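Local coordinates for protein endoglucanase (Ruminococcus champanellensis, PDB 6WQV) that probably hydrolyses internal beta-1,4 bonds of cellulose and related plant polysaccharides as a broad-specificity endoglucanase of glycoside hydrolase family 5, at residues E160-P165 and N186-T191. Numbering follows the deposited sequence.
Unlike the reference sequence in segment 160-165: Q164 (reference Glu). With GLC (alpha-D-glucopyranose), chain E.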
loop_
_atom_site.group_PDB
_atom_site.type_symbol
_atom_site.label_atom_id
_atom_site.label_comp_id
_atom_site.label_asym_id
_atom_site.label_seq_id
_atom_site.Cartn_x
_atom_site.Cartn_y
_atom_site.Cartn_z
ATOM N N GLU A 160 2.139 7.707 -0.044
ATOM C CA GLU A 160 2.982 6.639 -0.578
ATOM C C GLU A 160 3.128 6.842 -2.084
ATOM O O GLU A 160 2.135 6.824 -2.819
ATOM C CB GLU A 160 2.386 5.252 -0.286
ATOM C CG GLU A 160 3.203 4.159 -0.939
ATOM C CD GLU A 160 2.793 2.775 -0.541
ATOM O OE1 GLU A 160 1.578 2.502 -0.529
ATOM O OE2 GLU A 160 3.696 1.964 -0.248
ATOM N N GLY A 161 4.374 7.021 -2.550
ATOM C CA GLY A 161 4.586 7.577 -3.884
ATOM C C GLY A 161 4.258 6.650 -5.041
ATOM O O GLY A 161 3.888 7.119 -6.124
ATOM N N MET A 162 4.424 5.340 -4.848
ATOM C CA MET A 162 4.154 4.336 -5.865
ATOM C C MET A 162 3.793 3.052 -5.135
ATOM O O MET A 162 4.012 2.925 -3.927
ATOM C CB MET A 162 5.377 4.053 -6.743
ATOM C CG MET A 162 5.860 5.227 -7.557
ATOM S SD MET A 162 7.296 4.794 -8.535
ATOM C CE MET A 162 8.579 4.821 -7.296
ATOM N N ASN A 163 3.273 2.081 -5.881
ATOM C CA ASN A 163 2.875 0.807 -5.291
ATOM C C ASN A 163 3.896 -0.294 -5.549
ATOM O O ASN A 163 4.673 -0.638 -4.653
ATOM C CB ASN A 163 1.498 0.396 -5.804
ATOM C CG ASN A 163 1.022 -0.913 -5.220
ATOM O OD1 ASN A 163 1.114 -1.127 -4.013
ATOM N ND2 ASN A 163 0.533 -1.799 -6.081
ATOM N N GLN A 164 3.886 -0.857 -6.754
ATOM C CA GLN A 164 4.768 -1.965 -7.123
ATOM C C GLN A 164 5.410 -1.695 -8.476
ATOM O O GLN A 164 5.187 -2.429 -9.442
ATOM C CB GLN A 164 3.996 -3.282 -7.159
ATOM C CG GLN A 164 3.668 -3.829 -5.810
ATOM C CD GLN A 164 3.164 -5.246 -5.882
ATOM O OE1 GLN A 164 2.253 -5.557 -6.650
ATOM N NE2 GLN A 164 3.779 -6.131 -5.101
ATOM N N PRO A 165 6.217 -0.638 -8.579
ATOM C CA PRO A 165 6.874 -0.348 -9.862
ATOM C C PRO A 165 7.734 -1.523 -10.302
ATOM O O PRO A 165 8.487 -2.096 -9.510
ATOM C CB PRO A 165 7.717 0.892 -9.548
ATOM C CG PRO A 165 7.998 0.785 -8.071
ATOM C CD PRO A 165 6.716 0.214 -7.490
ATOM N N ASN A 186 14.721 4.366 -8.292
ATOM C CA ASN A 186 15.277 5.314 -7.331
ATOM C C ASN A 186 15.019 6.754 -7.769
ATOM O O ASN A 186 14.759 7.627 -6.935
ATOM C CB ASN A 186 16.770 5.075 -7.122
ATOM C CG ASN A 186 17.063 3.756 -6.440
ATOM O OD1 ASN A 186 16.267 3.265 -5.633
ATOM N ND2 ASN A 186 18.211 3.171 -6.756
ATOM N N SER A 187 15.120 7.028 -9.074
ATOM C CA SER A 187 14.809 8.361 -9.582
ATOM C C SER A 187 13.344 8.714 -9.349
ATOM O O SER A 187 13.024 9.840 -8.947
ATOM C CB SER A 187 15.135 8.429 -11.075
ATOM O OG SER A 187 14.828 9.698 -11.625
ATOM N N TYR A 188 12.443 7.765 -9.609
ATOM C CA TYR A 188 11.017 8.025 -9.428
ATOM C C TYR A 188 10.688 8.320 -7.967
ATOM O O TYR A 188 9.913 9.240 -7.674
ATOM C CB TYR A 188 10.200 6.829 -9.925
ATOM C CG TYR A 188 10.270 6.534 -11.419
ATOM C CD1 TYR A 188 10.781 7.456 -12.328
ATOM C CD2 TYR A 188 9.815 5.318 -11.918
ATOM C CE1 TYR A 188 10.834 7.169 -13.696
ATOM C CE2 TYR A 188 9.857 5.028 -13.282
ATOM C CZ TYR A 188 10.367 5.957 -14.163
ATOM O OH TYR A 188 10.432 5.688 -15.512
ATOM N N ASN A 189 11.260 7.550 -7.034
ATOM C CA ASN A 189 11.018 7.833 -5.621
ATOM C C ASN A 189 11.571 9.201 -5.236
ATOM O O ASN A 189 10.949 9.932 -4.449
ATOM C CB ASN A 189 11.627 6.746 -4.733
ATOM C CG ASN A 189 10.759 5.516 -4.632
ATOM O OD1 ASN A 189 9.535 5.603 -4.718
ATOM N ND2 ASN A 189 11.387 4.362 -4.442
ATOM N N GLN A 190 12.746 9.562 -5.769
ATOM C CA GLN A 190 13.328 10.868 -5.470
ATOM C C GLN A 190 12.438 11.990 -5.991
ATOM O O GLN A 190 12.214 12.996 -5.302
ATOM C CB GLN A 190 14.730 10.973 -6.069
ATOM C CG GLN A 190 15.427 12.270 -5.726
ATOM C CD GLN A 190 15.754 12.374 -4.247
ATOM O OE1 GLN A 190 16.652 11.693 -3.749
ATOM N NE2 GLN A 190 15.013 13.221 -3.534
ATOM N N THR A 191 11.905 11.834 -7.203
ATOM C CA THR A 191 10.997 12.841 -7.744
ATOM C C THR A 191 9.772 13.003 -6.858
ATOM O O THR A 191 9.345 14.125 -6.566
ATOM C CB THR A 191 10.581 12.446 -9.160
ATOM O OG1 THR A 191 11.739 12.463 -10.003
ATOM C CG2 THR A 191 9.541 13.402 -9.709
HETATM C C1 GLC E . 0.043 -6.496 -4.776
HETATM C C2 GLC E . -0.952 -5.445 -5.231
HETATM C C3 GLC E . -2.388 -5.662 -5.017
HETATM C C4 GLC E . -2.772 -7.079 -5.373
HETATM C C5 GLC E . -1.987 -7.984 -4.453
HETATM C C6 GLC E . -2.394 -9.447 -4.502
HETATM O O1 GLC E . 0.562 -6.357 -3.519
HETATM O O2 GLC E . -0.498 -4.169 -4.684
HETATM O O3 GLC E . -3.102 -4.711 -5.891
HETATM O O4 GLC E . -4.186 -7.235 -5.218
HETATM O O5 GLC E . -0.551 -7.902 -4.817
HETATM O O6 GLC E . -2.164 -9.989 -5.729
#
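Y188 and M162 meet where helix 179-197 backs the loop that follows strand 157-160, a worked example of how a barrel helix packs behind a catalytic-face loop. The touching part of Y188 is its CB, which lies 3.7 Å from M162 CE. M162 SD stands 5.4 Å from the centroid of the Y188 ring, 72° off the ring normal, an oblique Met-aromatic contact. The ring runs on from CB away from the thioether, about at right angles to the M162 chain, and Y188 OH is hydrogen-bonded to the carbonyl of I126. One residue further along, the N189 amide lies obliquely across the M162 methyl, too close in the model to carry weight, while N189 ND2 is held by P211 O at the end of the neighbouring strand 208-211. The thioether reaches this side of the helix through a chain bent at chi3 (-77°), and P211 and L125 also touch it. Directly after M162 the loop turns to the sugar: N163 ND2 donates a nearly straight hydrogen bond to GLC O2 at 2.9 Å (165°), and R75 grips N163 OD1, fixing the amide's rotation. An alanine in place of N163 would probably leave GLC O2 without this donor and R75 without one of its acceptors. Next to it Q164, where the reference sequence has glutamate, brings OE1 to 3.0 Å from GLC C1; this is consistent with the Asn-Glu pair of family 5 enzymes, whose glutamate generally serves as the acid/base. The whole is typical of a TIM barrel, with apolar packing behind the loop and sugar-binding side chains before it.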